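Local coordinates for protein formate dehydrogenase subunit beta (Desulfovibrio gigas, PDB 1H0H) that serves as the electron-transfer subunit of a periplasmic formate dehydrogenase, carrying three [4Fe-4S] clusters that relay electrons in the reversible oxidation of formate to carbon dioxide, at residues T154-T158 with G159-F163; F5-T8 with T9-T12; A13-G16 with C17-A20. All coordinates share one frame; numbering follows the deposited sequence.

Contact 1 (T154-T158 with G159-F163); sequences TSCPT and GAMNF. With SF4 (iron/sulfur cluster), chain L.
C156 lies against the start of strand 161-163, its CB 3.8 Å from CB of M161. This is the turn carrying the remote fourth cysteine of a bacterial ferredoxin-type [4Fe-4S] site. C156 is followed by P157 and completes the cluster held by C11, C14 and C17. It is also the first residue to leave the helical path after helix 151-155. Its sulfur stands anti to the backbone N (chi1 -179°), which carries it to the iron: SG of C156 to FE1 is 2.2 Å. The same sulfur accepts a hydrogen bond from N of M161, at 3.5 Å and 157° at the hydrogen. Such N-H...S bonds probably help to stabilise negative charge on the cluster and its thiolates.

The chain turns back through T158 and G159, and G159 takes a positive phi where it reverses. OG1 of T158 faces into the turn and takes a weak hydrogen bond from N of A160. The A160 methyl also packs near this hydroxyl and the C156 sulfur.

M161 covers the cluster from the strand side. Its chain bends at both chi2 and chi3, and CG of M161 lies 3.6 Å from S4 of the cluster. Beyond CG the thioether leads away to pack on V6 of strand 2-7. The side chain also touches C152, a ligand of another cluster. The ring of P157 approaches another sulfide, with CD of P157 3.8 Å from S3. The N162 amide folds back over the G159 carbonyl and also bonds the carbonyl of F5. ND2 of N162 donates to O of G159 at 3.0 Å, from 44° above the carbonyl plane.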
ATOM      1  N   THR B 154     -14.154  -8.781 -18.282  1.00 16.61           N
ATOM      2  CA  THR B 154     -14.602  -8.103 -17.078  1.00 17.49           C
ATOM      3  C   THR B 154     -13.430  -7.805 -16.130  1.00 16.57           C
ATOM      4  O   THR B 154     -13.364  -6.735 -15.503  1.00 15.68           O
ATOM      5  CB  THR B 154     -15.635  -8.996 -16.381  1.00 19.54           C
ATOM      6  OG1 THR B 154     -16.770  -9.159 -17.251  1.00 23.88           O
ATOM      7  CG2 THR B 154     -16.239  -8.312 -15.153  1.00 19.03           C
ATOM      8  N   SER B 155     -12.510  -8.750 -16.024  1.00 15.38           N
ATOM      9  CA  SER B 155     -11.414  -8.602 -15.083  1.00 14.89           C
ATOM     10  C   SER B 155     -10.368  -7.545 -15.484  1.00 15.60           C
ATOM     11  O   SER B 155      -9.666  -7.022 -14.641  1.00 14.79           O
ATOM     12  CB  SER B 155     -10.701  -9.947 -14.846  1.00 14.02           C
ATOM     13  OG  SER B 155      -9.961  -9.874 -13.616  1.00 16.31           O
ATOM     14  N   CYS B 156     -10.270  -7.254 -16.771  1.00 17.06           N
ATOM     15  CA  CYS B 156      -9.135  -6.483 -17.267  1.00 16.61           C
ATOM     16  C   CYS B 156      -9.221  -5.044 -16.868  1.00 16.15           C
ATOM     17  O   CYS B 156     -10.216  -4.402 -17.127  1.00 15.56           O
ATOM     18  CB  CYS B 156      -9.038  -6.632 -18.780  1.00 18.30           C
ATOM     19  SG  CYS B 156      -7.656  -5.731 -19.513  1.00 18.85           S
ATOM     20  N   PRO B 157      -8.205  -4.524 -16.192  1.00 15.84           N
ATOM     21  CA  PRO B 157      -8.271  -3.137 -15.747  1.00 17.00           C
ATOM     22  C   PRO B 157      -7.953  -2.056 -16.795  1.00 16.09           C
ATOM     23  O   PRO B 157      -8.417  -0.953 -16.632  1.00 15.52           O
ATOM     24  CB  PRO B 157      -7.234  -3.097 -14.627  1.00 17.33           C
ATOM     25  CG  PRO B 157      -6.251  -4.110 -15.003  1.00 16.86           C
ATOM     26  CD  PRO B 157      -6.973  -5.196 -15.753  1.00 16.52           C
ATOM     27  N   THR B 158      -7.190  -2.354 -17.836  1.00 15.06           N
ATOM     28  CA  THR B 158      -6.728  -1.281 -18.741  1.00 17.55           C
ATOM     29  C   THR B 158      -7.441  -1.155 -20.056  1.00 18.16           C
ATOM     30  O   THR B 158      -7.041  -0.367 -20.898  1.00 18.39           O
ATOM     31  CB  THR B 158      -5.299  -1.528 -19.086  1.00 18.60           C
ATOM     32  OG1 THR B 158      -5.203  -2.859 -19.611  1.00 18.19           O
ATOM     33  CG2 THR B 158      -4.457  -1.577 -17.802  1.00 21.34           C
ATOM     34  N   GLY B 159      -8.476  -1.942 -20.253  1.00 18.10           N
ATOM     35  CA  GLY B 159      -9.177  -1.880 -21.513  1.00 18.06           C
ATOM     36  C   GLY B 159      -8.406  -2.619 -22.584  1.00 17.97           C
ATOM     37  O   GLY B 159      -8.671  -2.426 -23.759  1.00 18.80           O
ATOM     38  N   ALA B 160      -7.421  -3.421 -22.196  1.00 18.15           N
ATOM     39  CA  ALA B 160      -6.736  -4.249 -23.191  1.00 18.20           C
ATOM     40  C   ALA B 160      -7.730  -5.268 -23.774  1.00 19.04           C
ATOM     41  O   ALA B 160      -7.742  -5.530 -24.985  1.00 19.45           O
ATOM     42  CB  ALA B 160      -5.563  -4.943 -22.579  1.00 19.10           C
ATOM     43  N   MET B 161      -8.561  -5.846 -22.915  1.00 19.04           N
ATOM     44  CA  MET B 161      -9.560  -6.826 -23.363  1.00 17.93           C
ATOM     45  C   MET B 161     -10.855  -6.107 -23.645  1.00 18.44           C
ATOM     46  O   MET B 161     -11.303  -5.297 -22.838  1.00 17.81           O
ATOM     47  CB  MET B 161      -9.829  -7.903 -22.300  1.00 17.40           C
ATOM     48  CG  MET B 161      -8.676  -8.841 -21.990  1.00 18.05           C
ATOM     49  SD  MET B 161      -8.172  -9.831 -23.420  1.00 19.01           S
ATOM     50  CE  MET B 161      -9.733 -10.780 -23.787  1.00 17.18           C
ATOM     51  N   ASN B 162     -11.459  -6.408 -24.793  1.00 17.97           N
ATOM     52  CA  ASN B 162     -12.753  -5.848 -25.163  1.00 16.83           C
ATOM     53  C   ASN B 162     -13.574  -6.938 -25.804  1.00 16.62           C
ATOM     54  O   ASN B 162     -13.030  -7.788 -26.484  1.00 17.09           O
ATOM     55  CB  ASN B 162     -12.573  -4.712 -26.158  1.00 17.59           C
ATOM     56  CG  ASN B 162     -11.671  -3.629 -25.628  1.00 18.55           C
ATOM     57  OD1 ASN B 162     -12.155  -2.667 -25.049  1.00 19.36           O
ATOM     58  ND2 ASN B 162     -10.353  -3.778 -25.817  1.00 16.57           N
ATOM     59  N   PHE B 163     -14.887  -6.876 -25.635  1.00 15.65           N
ATOM     60  CA  PHE B 163     -15.797  -7.878 -26.171  1.00 15.16           C
ATOM     61  C   PHE B 163     -17.068  -7.234 -26.684  1.00 15.51           C
ATOM     62  O   PHE B 163     -17.559  -6.238 -26.118  1.00 14.55           O
ATOM     63  CB  PHE B 163     -16.156  -8.894 -25.080  1.00 15.34           C
ATOM     64  CG  PHE B 163     -17.236  -9.870 -25.473  1.00 15.69           C
ATOM     65  CD1 PHE B 163     -16.920 -11.061 -26.105  1.00 16.67           C
ATOM     66  CD2 PHE B 163     -18.568  -9.613 -25.185  1.00 17.33           C
ATOM     67  CE1 PHE B 163     -17.908 -11.969 -26.459  1.00 15.43           C
ATOM     68  CE2 PHE B 163     -19.553 -10.518 -25.537  1.00 17.39           C
ATOM     69  CZ  PHE B 163     -19.223 -11.698 -26.164  1.00 17.49           C
TER
HETATM   70 FE1  SF4 L1011      -5.929  -7.059 -19.079  1.00 19.56          FE
HETATM   71 FE2  SF4 L1011      -5.088  -9.689 -18.828  1.00 20.33          FE
HETATM   72 FE3  SF4 L1011      -3.310  -7.755 -19.669  1.00 19.44          FE
HETATM   73 FE4  SF4 L1011      -4.268  -7.746 -17.002  1.00 19.02          FE
HETATM   74  S1  SF4 L1011      -2.985  -9.325 -17.981  1.00 18.18           S
HETATM   75  S2  SF4 L1011      -4.010  -5.924 -18.455  1.00 19.36           S
HETATM   76  S3  SF4 L1011      -6.395  -8.579 -17.383  1.00 20.77           S
HETATM   77  S4  SF4 L1011      -5.274  -8.491 -20.767  1.00 21.06           S

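Contact 2 (F5-T8 with T9-T12). With SF4 (iron/sulfur cluster), chain L.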
ATOM      1  N   PHE B   5     -11.577  -7.677 -29.116  1.00 14.56           N
ATOM      2  CA  PHE B   5     -10.432  -6.935 -29.582  1.00 15.58           C
ATOM      3  C   PHE B   5      -9.454  -6.924 -28.401  1.00 15.71           C
ATOM      4  O   PHE B   5      -9.789  -6.440 -27.330  1.00 15.53           O
ATOM      5  CB  PHE B   5     -10.767  -5.507 -29.996  1.00 14.83           C
ATOM      6  CG  PHE B   5      -9.543  -4.644 -30.204  1.00 14.77           C
ATOM      7  CD1 PHE B   5      -8.474  -5.106 -30.960  1.00 15.56           C
ATOM      8  CD2 PHE B   5      -9.443  -3.398 -29.610  1.00 15.57           C
ATOM      9  CE1 PHE B   5      -7.327  -4.315 -31.159  1.00 15.44           C
ATOM     10  CE2 PHE B   5      -8.302  -2.609 -29.788  1.00 16.22           C
ATOM     11  CZ  PHE B   5      -7.243  -3.080 -30.577  1.00 16.46           C
ATOM     12  N   VAL B   6      -8.267  -7.485 -28.597  1.00 16.06           N
ATOM     13  CA  VAL B   6      -7.254  -7.479 -27.547  1.00 15.02           C
ATOM     14  C   VAL B   6      -6.136  -6.505 -27.919  1.00 15.67           C
ATOM     15  O   VAL B   6      -5.375  -6.734 -28.862  1.00 17.06           O
ATOM     16  CB  VAL B   6      -6.674  -8.886 -27.335  1.00 15.17           C
ATOM     17  CG1 VAL B   6      -5.755  -8.906 -26.122  1.00 15.85           C
ATOM     18  CG2 VAL B   6      -7.801  -9.941 -27.208  1.00 13.65           C
ATOM     19  N   ASP B   7      -6.049  -5.396 -27.198  1.00 14.16           N
ATOM     20  CA  ASP B   7      -5.041  -4.398 -27.495  1.00 14.11           C
ATOM     21  C   ASP B   7      -3.850  -4.656 -26.587  1.00 13.92           C
ATOM     22  O   ASP B   7      -3.854  -4.199 -25.447  1.00 14.02           O
ATOM     23  CB  ASP B   7      -5.623  -3.003 -27.262  1.00 13.73           C
ATOM     24  CG  ASP B   7      -4.669  -1.900 -27.608  1.00 13.68           C
ATOM     25  OD1 ASP B   7      -3.499  -2.182 -27.938  1.00 15.84           O
ATOM     26  OD2 ASP B   7      -5.005  -0.699 -27.567  1.00 15.29           O
ATOM     27  N   THR B   8      -2.847  -5.402 -27.070  1.00 14.00           N
ATOM     28  CA  THR B   8      -1.671  -5.713 -26.241  1.00 14.05           C
ATOM     29  C   THR B   8      -0.910  -4.468 -25.813  1.00 13.78           C
ATOM     30  O   THR B   8      -0.176  -4.493 -24.812  1.00 13.70           O
ATOM     31  CB  THR B   8      -0.695  -6.691 -26.939  1.00 14.26           C
ATOM     32  OG1 THR B   8      -0.113  -6.053 -28.085  1.00 15.45           O
ATOM     33  CG2 THR B   8      -1.425  -7.922 -27.486  1.00 15.45           C
ATOM     34  N   THR B   9      -1.102  -3.353 -26.507  1.00 13.39           N
ATOM     35  CA  THR B   9      -0.364  -2.166 -26.106  1.00 13.35           C
ATOM     36  C   THR B   9      -0.881  -1.611 -24.772  1.00 14.31           C
ATOM     37  O   THR B   9      -0.247  -0.752 -24.185  1.00 14.14           O
ATOM     38  CB  THR B   9      -0.375  -1.045 -27.169  1.00 14.91           C
ATOM     39  OG1 THR B   9      -1.682  -0.429 -27.253  1.00 15.42           O
ATOM     40  CG2 THR B   9      -0.085  -1.592 -28.556  1.00 13.22           C
ATOM     41  N   ARG B  10      -2.044  -2.077 -24.326  1.00 14.35           N
ATOM     42  CA  ARG B  10      -2.574  -1.618 -23.044  1.00 15.06           C
ATOM     43  C   ARG B  10      -2.439  -2.643 -21.911  1.00 14.17           C
ATOM     44  O   ARG B  10      -2.798  -2.340 -20.775  1.00 16.35           O
ATOM     45  CB  ARG B  10      -4.048  -1.210 -23.167  1.00 14.40           C
ATOM     46  CG  ARG B  10      -4.319  -0.124 -24.186  1.00 14.08           C
ATOM     47  CD  ARG B  10      -5.767   0.288 -24.235  1.00 15.43           C
ATOM     48  NE  ARG B  10      -6.189   0.973 -23.019  1.00 17.02           N
ATOM     49  CZ  ARG B  10      -6.181   2.295 -22.909  1.00 18.11           C
ATOM     50  NH1 ARG B  10      -5.756   3.011 -23.942  1.00 16.09           N
ATOM     51  NH2 ARG B  10      -6.591   2.904 -21.782  1.00 18.23           N
ATOM     52  N   CYS B  11      -1.925  -3.831 -22.199  1.00 13.89           N
ATOM     53  CA  CYS B  11      -1.823  -4.892 -21.181  1.00 15.04           C
ATOM     54  C   CYS B  11      -0.642  -4.672 -20.241  1.00 14.08           C
ATOM     55  O   CYS B  11       0.477  -4.427 -20.673  1.00 13.59           O
ATOM     56  CB  CYS B  11      -1.706  -6.261 -21.887  1.00 16.13           C
ATOM     57  SG  CYS B  11      -1.425  -7.704 -20.830  1.00 18.69           S
ATOM     58  N   THR B  12      -0.879  -4.772 -18.947  1.00 14.88           N
ATOM     59  CA  THR B  12       0.196  -4.612 -17.987  1.00 15.07           C
ATOM     60  C   THR B  12       0.648  -5.959 -17.443  1.00 14.33           C
ATOM     61  O   THR B  12       1.464  -6.012 -16.530  1.00 14.29           O
ATOM     62  CB  THR B  12      -0.256  -3.724 -16.833  1.00 15.63           C
ATOM     63  OG1 THR B  12      -1.509  -4.219 -16.347  1.00 15.80           O
ATOM     64  CG2 THR B  12      -0.534  -2.306 -17.316  1.00 16.85           C
TER
HETATM   65 FE1  SF4 L1011      -5.929  -7.059 -19.079  1.00 19.56          FE
HETATM   66 FE2  SF4 L1011      -5.088  -9.689 -18.828  1.00 20.33          FE
HETATM   67 FE3  SF4 L1011      -3.310  -7.755 -19.669  1.00 19.44          FE
HETATM   68 FE4  SF4 L1011      -4.268  -7.746 -17.002  1.00 19.02          FE
HETATM   69  S1  SF4 L1011      -2.985  -9.325 -17.981  1.00 18.18           S
HETATM   70  S2  SF4 L1011      -4.010  -5.924 -18.455  1.00 19.36           S
HETATM   71  S3  SF4 L1011      -6.395  -8.579 -17.383  1.00 20.77           S
HETATM   72  S4  SF4 L1011      -5.274  -8.491 -20.767  1.00 21.06           S
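D7 and T9 cross at an angle, with the carboxylate of D7 reaching forward to T9 in the 3-10 turn. The segment is the first part of the ferredoxin-type cluster motif: strand 2-7 ends, a short 3-10 turn follows, and C11 supplies the first ligand. CG of D7 is anti to the backbone N (chi1 -177°), which swings the carboxylate toward T9, and OD1 there meets both its OG1 and N. OG1 of T9 donates to OD1 of D7 at 2.6 Å, on the syn side but 29° out of the carboxylate plane. N of T9 donates to the same OD1 of D7 at 3.0 Å. Both donors come from one face of the carboxylate. The bond from N of T9 to the side chain of D7, two residues earlier, makes D7 the first residue of an Asx turn.

R10 crosses the other branch of D7. CG of R10 lies 3.5 Å from OD2 of D7, and the aliphatic part of the arginine does the touching. The carboxylate and guanidinium planes are 53° apart, and NE of R10 stays 5.0 Å from OD2 of D7. The charged ends have other partners. OD2 of D7 forms a salt bridge with R176 of helix 166-180. NE of R10 bonds to the T158 carbonyl, and NH1 of R10 forms a salt bridge with an acidic side chain of the other protein chain.

Two backbone bonds set the turn itself, N of R10 to O of D7 (3.0 Å) and N of C11 to O of T8 (3.2 Å). They bring C11 round to face the cluster, where SG of C11 binds iron, 2.2 Å from FE3. Just beyond, the backbone N of T12 lies 3.4 Å from the sulfide S2.

Contact 3 (A13-G16 with C17-A20). With SF4 (iron/sulfur cluster), chain L.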
ATOM      1  N   ALA B  13       0.109  -7.035 -18.007  1.00 13.54           N
ATOM      2  CA  ALA B  13       0.417  -8.376 -17.541  1.00 13.91           C
ATOM      3  C   ALA B  13       0.076  -8.516 -16.041  1.00 14.82           C
ATOM      4  O   ALA B  13       0.783  -9.185 -15.275  1.00 16.19           O
ATOM      5  CB  ALA B  13       1.879  -8.746 -17.854  1.00 12.48           C
ATOM      6  N   CYS B  14      -1.028  -7.881 -15.639  1.00 12.77           N
ATOM      7  CA  CYS B  14      -1.495  -7.958 -14.250  1.00 14.18           C
ATOM      8  C   CYS B  14      -1.955  -9.394 -13.934  1.00 14.42           C
ATOM      9  O   CYS B  14      -2.117  -9.778 -12.780  1.00 14.12           O
ATOM     10  CB  CYS B  14      -2.644  -6.950 -14.042  1.00 14.38           C
ATOM     11  SG  CYS B  14      -4.266  -7.403 -14.654  1.00 18.60           S
ATOM     12  N   ARG B  15      -2.140 -10.186 -14.986  1.00 13.91           N
ATOM     13  CA  ARG B  15      -2.619 -11.572 -14.864  1.00 14.58           C
ATOM     14  C   ARG B  15      -4.025 -11.751 -14.247  1.00 15.19           C
ATOM     15  O   ARG B  15      -4.459 -12.848 -13.885  1.00 16.35           O
ATOM     16  CB  ARG B  15      -1.535 -12.518 -14.341  1.00 15.32           C
ATOM     17  CG  ARG B  15      -0.513 -12.803 -15.455  1.00 15.84           C
ATOM     18  CD  ARG B  15       0.383 -14.000 -15.194  1.00 16.47           C
ATOM     19  NE  ARG B  15       1.470 -13.631 -14.298  1.00 14.32           N
ATOM     20  CZ  ARG B  15       2.607 -14.277 -14.232  1.00 15.04           C
ATOM     21  NH1 ARG B  15       2.801 -15.358 -15.015  1.00 14.22           N
ATOM     22  NH2 ARG B  15       3.547 -13.868 -13.378  1.00 14.63           N
ATOM     23  N   GLY B  16      -4.764 -10.658 -14.158  1.00 16.47           N
ATOM     24  CA  GLY B  16      -6.162 -10.747 -13.753  1.00 16.46           C
ATOM     25  C   GLY B  16      -6.986 -11.693 -14.657  1.00 16.26           C
ATOM     26  O   GLY B  16      -7.745 -12.516 -14.149  1.00 15.62           O
ATOM     27  N   CYS B  17      -6.822 -11.575 -15.980  1.00 15.75           N
ATOM     28  CA  CYS B  17      -7.550 -12.421 -16.930  1.00 17.17           C
ATOM     29  C   CYS B  17      -7.212 -13.915 -16.753  1.00 16.72           C
ATOM     30  O   CYS B  17      -8.109 -14.779 -16.784  1.00 16.93           O
ATOM     31  CB  CYS B  17      -7.255 -11.993 -18.393  1.00 15.62           C
ATOM     32  SG  CYS B  17      -5.495 -11.921 -18.807  1.00 19.13           S
ATOM     33  N   GLN B  18      -5.930 -14.212 -16.586  1.00 15.85           N
ATOM     34  CA  GLN B  18      -5.475 -15.600 -16.439  1.00 16.56           C
ATOM     35  C   GLN B  18      -6.145 -16.244 -15.246  1.00 15.74           C
ATOM     36  O   GLN B  18      -6.716 -17.327 -15.365  1.00 16.46           O
ATOM     37  CB  GLN B  18      -3.943 -15.671 -16.328  1.00 16.52           C
ATOM     38  CG  GLN B  18      -3.358 -17.057 -16.184  1.00 14.91           C
ATOM     39  CD  GLN B  18      -1.841 -17.077 -16.291  1.00 16.25           C
ATOM     40  OE1 GLN B  18      -1.248 -16.497 -17.213  1.00 15.89           O
ATOM     41  NE2 GLN B  18      -1.218 -17.731 -15.350  1.00 16.23           N
ATOM     42  N   VAL B  19      -6.101 -15.557 -14.111  1.00 15.45           N
ATOM     43  CA  VAL B  19      -6.752 -16.035 -12.888  1.00 15.28           C
ATOM     44  C   VAL B  19      -8.281 -16.041 -13.022  1.00 14.53           C
ATOM     45  O   VAL B  19      -8.943 -17.023 -12.680  1.00 14.55           O
ATOM     46  CB  VAL B  19      -6.286 -15.229 -11.669  1.00 14.09           C
ATOM     47  CG1 VAL B  19      -7.009 -15.655 -10.400  1.00 14.07           C
ATOM     48  CG2 VAL B  19      -4.768 -15.445 -11.496  1.00 14.63           C
ATOM     49  N   ALA B  20      -8.829 -14.982 -13.582  1.00 14.05           N
ATOM     50  CA  ALA B  20     -10.275 -14.850 -13.680  1.00 14.40           C
ATOM     51  C   ALA B  20     -10.891 -15.993 -14.482  1.00 14.60           C
ATOM     52  O   ALA B  20     -11.957 -16.490 -14.109  1.00 13.95           O
ATOM     53  CB  ALA B  20     -10.678 -13.478 -14.300  1.00 14.84           C
TER
HETATM   54 FE1  SF4 L1011      -5.929  -7.059 -19.079  1.00 19.56          FE
HETATM   55 FE2  SF4 L1011      -5.088  -9.689 -18.828  1.00 20.33          FE
HETATM   56 FE3  SF4 L1011      -3.310  -7.755 -19.669  1.00 19.44          FE
HETATM   57 FE4  SF4 L1011      -4.268  -7.746 -17.002  1.00 19.02          FE
HETATM   58  S1  SF4 L1011      -2.985  -9.325 -17.981  1.00 18.18           S
HETATM   59  S2  SF4 L1011      -4.010  -5.924 -18.455  1.00 19.36           S
HETATM   60  S3  SF4 L1011      -6.395  -8.579 -17.383  1.00 20.77           S
HETATM   61  S4  SF4 L1011      -5.274  -8.491 -20.767  1.00 21.06           S
HETATM   62  O   HOH W   1       1.487 -16.283 -17.483  1.00 19.73           O
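The backbone passes from positive phi at A13 and again at R15, the N-cap position, into the first turn of helix 16-25. N of V19 bonds to O of R15, nearly straight at 175°, and N of A20 bonds to O of G16 at 2.8 Å. This is the CxxCxxC part of the ferredoxin-type motif, in which C14 from the loop and C17 from the first turn of the helix bind one cluster. SG of C14 is 2.4 Å from FE4, and SG of C17 is 2.3 Å from FE2. SG of C14 also accepts from N of G16 at 3.3 Å, a bond that ties the ligand to the helix start. N of R15 lies 3.2 Å from the sulfide S1.

R15 and Q18 run side by side, pointing the same way. CD of R15 rests 3.6 Å from OE1 of Q18, and the guanidinium and amide planes stand almost at right angles (83°). A water lies within bonding distance of both NH1 of R15 and OE1 of Q18, and probably bridges them. NE and NH2 of R15 form salt bridges to the other protein chain, at acidic groups, and NH1 bonds the carbonyl of H38. N40 and V52 hold the Q18 amide.

Strand 51-59 covers A13, R15 and C17 through V52, while helix 151-155 packs on C17 through C152 and on A20 through S155.

From the N terminus, strand 2-7 runs into contact 2, where the chain turns and delivers C11. Contact 3 follows directly, closing the cysteine loop and starting helix 16-25. Contact 1 opens much later, at the end of helix 151-155, and returns the chain into strand 161-163. The three are in series; none nests in or crosses another. Contacts 1 and 2 meet where the neighbouring antiparallel strands 161-163 and 2-7 run together, and where R10 reaches T158. Contacts 1 and 3 touch where S155 packs on A20 and P157 on C14. All three converge on one [4Fe-4S] cluster, joining the N-terminal motif to the turn with the remote cysteine.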